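Local coordinates for nigritoxine (Vibrio nigripulchritudo, PDB 5M41), which is a bacterial toxin that acts against crustaceans and insects, at residues G658-T663 against F713-S718. Residues are numbered along the deposited sequence; the frame is centred on the assembly and turned at random.
Sequences GDHSLT and FLDVAS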
# COMPACT_ATOMS: atom_id res chain seq x y z
N GLY A 658 45.42 -24.82 10.25
CA GLY A 658 46.08 -26.13 10.32
C GLY A 658 46.88 -26.38 9.05
O GLY A 658 47.72 -25.57 8.67
N ASP A 659 46.59 -27.48 8.36
CA ASP A 659 47.27 -27.75 7.08
C ASP A 659 46.43 -27.46 5.82
O ASP A 659 46.77 -27.92 4.73
CB ASP A 659 47.86 -29.17 7.04
CG ASP A 659 46.91 -30.21 7.62
OD1 ASP A 659 45.68 -30.10 7.40
OD2 ASP A 659 47.42 -31.15 8.29
N HIS A 660 45.36 -26.68 5.97
CA HIS A 660 44.58 -26.25 4.81
C HIS A 660 45.24 -25.06 4.16
O HIS A 660 45.51 -24.06 4.82
CB HIS A 660 43.14 -25.89 5.21
CG HIS A 660 42.37 -27.03 5.83
ND1 HIS A 660 41.69 -27.94 5.10
CD2 HIS A 660 42.19 -27.39 7.16
CE1 HIS A 660 41.11 -28.84 5.92
NE2 HIS A 660 41.41 -28.51 7.18
N SER A 661 45.54 -25.16 2.86
CA SER A 661 46.08 -24.03 2.11
C SER A 661 44.95 -23.03 1.84
O SER A 661 43.83 -23.42 1.50
CB SER A 661 46.72 -24.48 0.79
OG SER A 661 47.73 -25.45 1.03
N LEU A 662 45.25 -21.74 1.99
CA LEU A 662 44.25 -20.68 1.86
C LEU A 662 44.49 -19.83 0.62
O LEU A 662 45.63 -19.69 0.17
CB LEU A 662 44.23 -19.80 3.12
CG LEU A 662 43.94 -20.50 4.45
CD1 LEU A 662 43.74 -19.48 5.56
CD2 LEU A 662 42.74 -21.43 4.35
N THR A 663 43.41 -19.29 0.06
CA THR A 663 43.56 -18.29 -0.98
C THR A 663 43.58 -16.93 -0.29
O THR A 663 43.48 -16.84 0.93
CB THR A 663 42.38 -18.29 -1.96
OG1 THR A 663 41.21 -17.87 -1.26
CG2 THR A 663 42.17 -19.69 -2.59
N PHE A 713 39.53 -16.50 5.04
CA PHE A 713 39.94 -16.76 3.65
C PHE A 713 39.34 -18.06 3.07
O PHE A 713 39.22 -19.06 3.76
CB PHE A 713 41.47 -16.78 3.52
CG PHE A 713 42.14 -15.51 3.98
CD1 PHE A 713 42.30 -14.43 3.11
CD2 PHE A 713 42.63 -15.41 5.28
CE1 PHE A 713 42.92 -13.26 3.53
CE2 PHE A 713 43.26 -14.24 5.71
CZ PHE A 713 43.40 -13.16 4.84
N LEU A 714 39.00 -18.04 1.78
CA LEU A 714 38.48 -19.23 1.11
C LEU A 714 39.61 -20.28 1.00
O LEU A 714 40.72 -19.92 0.62
CB LEU A 714 37.97 -18.85 -0.29
CG LEU A 714 37.40 -19.94 -1.21
CD1 LEU A 714 35.97 -20.28 -0.82
CD2 LEU A 714 37.41 -19.46 -2.65
N ASP A 715 39.32 -21.54 1.35
CA ASP A 715 40.25 -22.67 1.15
C ASP A 715 40.61 -22.79 -0.31
O ASP A 715 39.75 -22.64 -1.18
CB ASP A 715 39.64 -24.03 1.53
CG ASP A 715 39.42 -24.19 3.00
OD1 ASP A 715 39.72 -23.23 3.75
OD2 ASP A 715 38.94 -25.28 3.40
N VAL A 716 41.87 -23.13 -0.57
CA VAL A 716 42.28 -23.42 -1.94
C VAL A 716 41.35 -24.51 -2.52
O VAL A 716 40.93 -24.43 -3.70
CB VAL A 716 43.77 -23.83 -2.01
CG1 VAL A 716 44.11 -24.50 -3.34
CG2 VAL A 716 44.66 -22.60 -1.81
N ALA A 717 41.00 -25.49 -1.69
CA ALA A 717 40.17 -26.62 -2.12
C ALA A 717 38.74 -26.20 -2.54
O ALA A 717 38.08 -26.91 -3.32
CB ALA A 717 40.13 -27.71 -1.05
N SER A 718 38.27 -25.06 -2.04
CA SER A 718 36.95 -24.55 -2.40
C SER A 718 36.95 -23.66 -3.67
O SER A 718 35.89 -23.22 -4.13
CB SER A 718 36.39 -23.75 -1.24
OG SER A 718 36.14 -24.59 -0.13
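The run 660-663 lies at 105°, end to end, to 713-716, yet Leu662 and Asp715 form an antiparallel, non-hydrogen-bonded bridge whose side chains diverge. Two main-chain hydrogen bonds flank that pair: Val716 N gives to Ser661 O over 2.9 Å from above the carbonyl plane, and Thr663 N reaches Leu714 O over 2.8 Å, nearly along the C=O axis. Leu714 O is gripped twice, because Thr663 OG1 also donates to it at 2.8 Å, from above the carbonyl plane. A chi1 of 67° places OG1 in the crowded position between its own N and carbonyl carbon, so hydroxyl and amide converge on one oxygen. The same torsion turns CG2 to Val716, 3.8 Å from its CA. Leu662 points away overall, but its methyls fork, CD1 to Phe713 CB and CD2 3.6 Å from Asp715 OD1. Phe713 CB sits 3.3 Å from Thr663 O; CG and CD1 stay close to that oxygen, and only the ring's far end leads away. Ser661 CB meets Val716 CG2, both residues being solvent-exposed. The His660 ring and Asp715 carboxylate are turned only 16° apart but do not bond, ND1 being 4.2 Å from OD2, which instead forms a salt bridge with Arg652. The bridge joins short strand 662-663, across 49 residues, 27 of them helical, to 713-715, edge strand of a six-stranded antiparallel sheet. Phe713 and Asp715 pair with strand 649-652; Leu714 makes a backbone hydrogen bond with Tyr665, whose N also bonds Thr663 OG1. Thr663 and Leu714 both pack on Leu739 of helix 739-751.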